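Long-range contacts in polymerase X (Deinococcus radiodurans, PDB 2W9M), which probably extends DNA chains by template-directed addition of deoxyribonucleotides, and also carries a zinc-containing phosphatase-like domain: residues 401-406 with 426-431; 86-91 with 368-373. All coordinates share one frame; numbering follows the deposited sequence.

Interaction 1: 401-406 with 426-431. With ZN (zinc ion), chain E; ZN (zinc ion), chain D.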
loop_
_atom_site.group_PDB
_atom_site.type_symbol
_atom_site.label_atom_id
_atom_site.label_comp_id
_atom_site.label_asym_id
_atom_site.label_seq_id
_atom_site.Cartn_x
_atom_site.Cartn_y
_atom_site.Cartn_z
ATOM N N GLU A 401 -9.364 13.173 5.639
ATOM C CA GLU A 401 -9.407 12.697 4.264
ATOM C C GLU A 401 -10.795 12.958 3.704
ATOM O O GLU A 401 -11.699 12.140 3.857
ATOM C CB GLU A 401 -9.058 11.214 4.154
ATOM C CG GLU A 401 -8.900 10.771 2.710
ATOM C CD GLU A 401 -8.574 9.306 2.565
ATOM O OE1 GLU A 401 -8.435 8.626 3.605
ATOM O OE2 GLU A 401 -8.457 8.842 1.403
ATOM N N VAL A 402 -10.948 14.111 3.061
ATOM C CA VAL A 402 -12.236 14.566 2.566
ATOM C C VAL A 402 -12.593 13.868 1.258
ATOM O O VAL A 402 -11.822 13.901 0.297
ATOM C CB VAL A 402 -12.224 16.086 2.360
ATOM C CG1 VAL A 402 -13.575 16.579 1.864
ATOM C CG2 VAL A 402 -11.831 16.778 3.650
ATOM N N ASP A 403 -13.761 13.231 1.234
ATOM C CA ASP A 403 -14.227 12.521 0.049
ATOM C C ASP A 403 -14.589 13.530 -1.034
ATOM O O ASP A 403 -15.139 14.590 -0.743
ATOM C CB ASP A 403 -15.438 11.648 0.398
ATOM C CG ASP A 403 -15.538 10.398 -0.472
ATOM O OD1 ASP A 403 -15.384 10.505 -1.711
ATOM O OD2 ASP A 403 -15.782 9.302 0.085
ATOM N N ILE A 404 -14.257 13.204 -2.280
ATOM C CA ILE A 404 -14.626 14.030 -3.420
ATOM C C ILE A 404 -15.959 13.545 -3.981
ATOM O O ILE A 404 -16.044 12.444 -4.528
ATOM C CB ILE A 404 -13.557 13.958 -4.526
ATOM C CG1 ILE A 404 -12.198 14.401 -3.981
ATOM C CG2 ILE A 404 -13.963 14.806 -5.715
ATOM C CD1 ILE A 404 -11.038 14.126 -4.923
ATOM N N LEU A 405 -17.003 14.354 -3.825
ATOM C CA LEU A 405 -18.325 13.992 -4.329
ATOM C C LEU A 405 -18.257 13.831 -5.843
ATOM O O LEU A 405 -17.333 14.342 -6.480
ATOM C CB LEU A 405 -19.370 15.034 -3.926
ATOM C CG LEU A 405 -19.378 15.382 -2.433
ATOM C CD1 LEU A 405 -20.431 16.430 -2.102
ATOM C CD2 LEU A 405 -19.573 14.138 -1.586
ATOM N N ASP A 406 -19.222 13.116 -6.416
ATOM C CA ASP A 406 -19.139 12.717 -7.822
ATOM C C ASP A 406 -19.108 13.885 -8.806
ATOM O O ASP A 406 -18.801 13.694 -9.982
ATOM C CB ASP A 406 -20.253 11.728 -8.192
ATOM C CG ASP A 406 -21.638 12.313 -8.020
ATOM O OD1 ASP A 406 -21.803 13.200 -7.158
ATOM O OD2 ASP A 406 -22.562 11.882 -8.744
ATOM N N SER A 426 -9.680 12.726 -1.757
ATOM C CA SER A 426 -9.594 11.377 -2.303
ATOM C C SER A 426 -10.922 10.911 -2.873
ATOM O O SER A 426 -11.983 11.363 -2.443
ATOM C CB SER A 426 -9.152 10.394 -1.214
ATOM O OG SER A 426 -7.855 10.708 -0.734
ATOM N N VAL A 427 -10.851 9.997 -3.834
ATOM C CA VAL A 427 -12.032 9.334 -4.369
ATOM C C VAL A 427 -12.259 8.012 -3.641
ATOM O O VAL A 427 -11.337 7.211 -3.494
ATOM C CB VAL A 427 -11.885 9.048 -5.878
ATOM C CG1 VAL A 427 -13.157 8.427 -6.428
ATOM C CG2 VAL A 427 -11.554 10.319 -6.630
ATOM N N HIS A 428 -13.486 7.796 -3.178
ATOM C CA HIS A 428 -13.861 6.553 -2.511
ATOM C C HIS A 428 -15.239 6.081 -2.980
ATOM O O HIS A 428 -15.855 5.201 -2.371
ATOM C CB HIS A 428 -13.864 6.736 -0.992
ATOM C CG HIS A 428 -12.500 6.718 -0.374
ATOM N ND1 HIS A 428 -11.703 5.592 -0.359
ATOM C CD2 HIS A 428 -11.802 7.681 0.273
ATOM C CE1 HIS A 428 -10.568 5.869 0.257
ATOM N NE2 HIS A 428 -10.601 7.130 0.648
ATOM N N SER A 429 -15.713 6.678 -4.068
ATOM C CA SER A 429 -17.025 6.377 -4.619
ATOM C C SER A 429 -17.031 6.680 -6.113
ATOM O O SER A 429 -16.187 7.432 -6.599
ATOM C CB SER A 429 -18.088 7.223 -3.922
ATOM O OG SER A 429 -17.913 8.599 -4.226
ATOM N N ASN A 430 -17.983 6.094 -6.835
ATOM C CA ASN A 430 -18.145 6.361 -8.264
ATOM C C ASN A 430 -16.912 6.032 -9.099
ATOM O O ASN A 430 -16.342 6.905 -9.749
ATOM C CB ASN A 430 -18.531 7.823 -8.484
ATOM C CG ASN A 430 -19.958 8.114 -8.088
ATOM O OD1 ASN A 430 -20.221 8.634 -7.002
ATOM N ND2 ASN A 430 -20.895 7.773 -8.966
ATOM N N PHE A 431 -16.511 4.768 -9.092
ATOM C CA PHE A 431 -15.321 4.358 -9.829
ATOM C C PHE A 431 -15.610 4.112 -11.308
ATOM O O PHE A 431 -14.692 3.881 -12.097
ATOM C CB PHE A 431 -14.710 3.103 -9.201
ATOM C CG PHE A 431 -13.938 3.371 -7.940
ATOM C CD1 PHE A 431 -14.558 3.934 -6.837
ATOM C CD2 PHE A 431 -12.593 3.054 -7.858
ATOM C CE1 PHE A 431 -13.847 4.179 -5.677
ATOM C CE2 PHE A 431 -11.879 3.298 -6.701
ATOM C CZ PHE A 431 -12.506 3.862 -5.609
HETATM ZN ZN ZN E . -8.244 6.755 1.143
HETATM ZN ZN ZN D . -6.872 7.048 3.768
#
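The carboxylate of Glu401 meets the imidazole of His428 at the ring's edge: OE2 and CD lie near the ring plane, beside NE2, while the two flat groups are turned 63° against each other. OE2 and NE2 share a zinc ion rather than a proton. The ion of chain E is bound by Glu401 OE2 at 2.1 Å and by His428 NE2 at 2.4 Å, and His456 completes its protein ligands. Glu401 OE1 binds the second zinc, of chain D, at 2.2 Å, with His332, His334 and Asp516. Glutamate suits this place because an extended chain, with CG anti to the backbone N (chi1 -171°), carries a bridging carboxylate from the strand to these two ions, one oxygen to each. Ser426 OG lies 2.9 Å from Glu401 OE2 and may hydrogen-bond to it. Asp403 OD2 touches His428 CB at 3.4 Å, the carboxylate and ring planes 75° apart, while the ring's ND1 bonds to Gly90 O.

Behind the metal site the backbones pair in parallel. Ser426 N bonds to Val402 O at 3.2 Å and Ile404 N to Ser426 O at 2.9 Å, so Ser426 bonds to the residues flanking Asp403, as in a parallel bridge. Past this bridge, Ile404 CD1 packs on Val427 CG2 at 4.2 Å, two branched apolar side chains suited to a buried layer. At the far end Asn430 OD1 touches Asp406 CB.

The contact thus sets the C-terminal ends of neighbouring strands 396-403 and 422-426 side by side in the seven-stranded parallel sheet of the PHP domain, a distorted beta/alpha barrel whose metal site lies at these strand ends, as in this family. Helix 435-446 covers Ile404 and Val427 through Leu442, and its Arg441 hydrogen-bonds the carbonyls of Ile404, Leu405 and Ser429.

Interaction 2: 86-91 with 368-373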
loop_
_atom_site.group_PDB
_atom_site.type_symbol
_atom_site.label_atom_id
_atom_site.label_comp_id
_atom_site.label_asym_id
_atom_site.label_seq_id
_atom_site.Cartn_x
_atom_site.Cartn_y
_atom_site.Cartn_z
ATOM N N GLU A 86 -20.961 -2.515 -3.100
ATOM C CA GLU A 86 -20.050 -1.837 -4.018
ATOM C C GLU A 86 -19.465 -0.580 -3.387
ATOM O O GLU A 86 -18.286 -0.279 -3.561
ATOM C CB GLU A 86 -20.759 -1.494 -5.325
ATOM C CG GLU A 86 -21.367 -2.693 -6.033
ATOM C CD GLU A 86 -20.333 -3.730 -6.438
ATOM O OE1 GLU A 86 -19.404 -4.001 -5.644
ATOM O OE2 GLU A 86 -20.451 -4.282 -7.552
ATOM N N ALA A 87 -20.300 0.149 -2.654
ATOM C CA ALA A 87 -19.850 1.323 -1.918
ATOM C C ALA A 87 -18.750 0.929 -0.945
ATOM O O ALA A 87 -17.710 1.582 -0.876
ATOM C CB ALA A 87 -21.012 1.969 -1.174
ATOM N N ALA A 88 -18.977 -0.151 -0.203
ATOM C CA ALA A 88 -18.009 -0.618 0.784
ATOM C C ALA A 88 -16.678 -1.038 0.154
ATOM O O ALA A 88 -15.611 -0.804 0.729
ATOM C CB ALA A 88 -18.592 -1.756 1.601
ATOM N N ALA A 89 -16.738 -1.659 -1.023
ATOM C CA ALA A 89 -15.517 -2.078 -1.702
ATOM C C ALA A 89 -14.615 -0.880 -1.974
ATOM O O ALA A 89 -13.390 -1.000 -1.970
ATOM C CB ALA A 89 -15.841 -2.806 -2.997
ATOM N N GLY A 90 -15.226 0.277 -2.200
ATOM C CA GLY A 90 -14.480 1.478 -2.528
ATOM C C GLY A 90 -14.043 2.286 -1.321
ATOM O O GLY A 90 -13.176 3.156 -1.433
ATOM N N GLN A 91 -14.630 1.996 -0.162
ATOM C CA GLN A 91 -14.348 2.774 1.040
ATOM C C GLN A 91 -13.413 2.059 2.005
ATOM O O GLN A 91 -12.582 2.691 2.663
ATOM C CB GLN A 91 -15.648 3.134 1.752
ATOM C CG GLN A 91 -16.568 3.999 0.919
ATOM C CD GLN A 91 -17.880 4.258 1.610
ATOM O OE1 GLN A 91 -17.974 4.165 2.832
ATOM N NE2 GLN A 91 -18.907 4.581 0.833
ATOM N N ALA A 368 -18.037 8.602 3.387
ATOM C CA ALA A 368 -17.522 7.249 3.562
ATOM C C ALA A 368 -18.285 6.556 4.683
ATOM O O ALA A 368 -17.785 6.424 5.799
ATOM C CB ALA A 368 -16.024 7.269 3.856
ATOM N N TYR A 369 -19.496 6.108 4.368
ATOM C CA TYR A 369 -20.407 5.541 5.355
ATOM C C TYR A 369 -19.953 4.188 5.904
ATOM O O TYR A 369 -20.072 3.925 7.100
ATOM C CB TYR A 369 -21.812 5.418 4.761
ATOM C CG TYR A 369 -22.848 4.984 5.765
ATOM C CD1 TYR A 369 -23.586 5.920 6.477
ATOM C CD2 TYR A 369 -23.084 3.639 6.011
ATOM C CE1 TYR A 369 -24.533 5.528 7.402
ATOM C CE2 TYR A 369 -24.029 3.236 6.935
ATOM C CZ TYR A 369 -24.751 4.186 7.625
ATOM O OH TYR A 369 -25.688 3.797 8.549
ATOM N N TYR A 370 -19.435 3.334 5.030
ATOM C CA TYR A 370 -19.043 1.989 5.431
ATOM C C TYR A 370 -17.659 1.963 6.063
ATOM O O TYR A 370 -17.178 0.910 6.475
ATOM C CB TYR A 370 -19.124 1.025 4.245
ATOM C CG TYR A 370 -20.524 0.905 3.688
ATOM C CD1 TYR A 370 -20.939 1.698 2.626
ATOM C CD2 TYR A 370 -21.439 0.020 4.241
ATOM C CE1 TYR A 370 -22.225 1.604 2.121
ATOM C CE2 TYR A 370 -22.727 -0.083 3.744
ATOM C CZ TYR A 370 -23.114 0.711 2.682
ATOM O OH TYR A 370 -24.391 0.617 2.182
ATOM N N ALA A 371 -17.031 3.131 6.146
ATOM C CA ALA A 371 -15.720 3.254 6.775
ATOM C C ALA A 371 -15.795 4.124 8.029
ATOM O O ALA A 371 -14.778 4.619 8.515
ATOM C CB ALA A 371 -14.723 3.819 5.792
ATOM N N ASN A 372 -17.010 4.311 8.541
ATOM C CA ASN A 372 -17.233 5.060 9.771
ATOM C C ASN A 372 -16.743 6.503 9.683
ATOM O O ASN A 372 -16.098 7.008 10.602
ATOM C CB ASN A 372 -16.575 4.338 10.953
ATOM C CG ASN A 372 -17.052 4.853 12.299
ATOM O OD1 ASN A 372 -18.223 5.195 12.474
ATOM N ND2 ASN A 372 -16.141 4.901 13.264
ATOM N N GLY A 373 -17.054 7.159 8.571
ATOM C CA GLY A 373 -16.636 8.528 8.344
ATOM C C GLY A 373 -17.182 9.485 9.388
ATOM O O GLY A 373 -18.208 9.224 10.004
#
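With CG beside the backbone N (chi1 -62°) and CD extended beyond it, Gln91 reaches from the 86-91 segment to the backbone at Tyr370, whose CG is likewise beside its N (chi1 -61°), close to Ala88. Gln91 OE1 accepts the Tyr370 N-H at 2.8 Å, a bent bond of 142° at the hydrogen. Tyr369 N is almost as near, but its angle is too poor for a bond. Glutamine is well placed here, since its neutral carbonyl can take up a buried backbone N-H without bringing in a charge. Its NE2 lies in plane at the edge of the Tyr370 ring.

Small residues let that ring come close: Ala87 CB touches Tyr370 CE1 at 3.5 Å, and Ala88 CB packs on Tyr370 CB at 3.9 Å. Over one face, Tyr369 CD2 sits above the ring centre. Ala371 CB lies against Gln91, 4.0 Å from its O.

Helix 83-91, from the polymerase X part, is thereby joined to the loop between strand 358-364 and helix 376-391 of the PHP domain, and helix 10-26 packs on Tyr370 through Thr20 and Leu24.

Overall arrangement
The two interactions touch, their centres 10 Å apart on one side of the chain's centre. The hydrogen bond from His428 ND1 to Gly90 O, 3.0 Å, joins interaction 1 to interaction 2, so a helix of the polymerase X part supplies a second-shell partner that would help to fix the turn of a zinc-binding imidazole. His428 O also packs on Gln91 CG at 3.6 Å. Interaction 2 also comes near the metals: the side chain of Ala371 lies about 4 Å from that of Asp339 and about 5 Å from a bound zinc, and the side chain of Ala368 is about 4 Å from that of His364. The interface between the two parts of the protein therefore borders the zinc cluster.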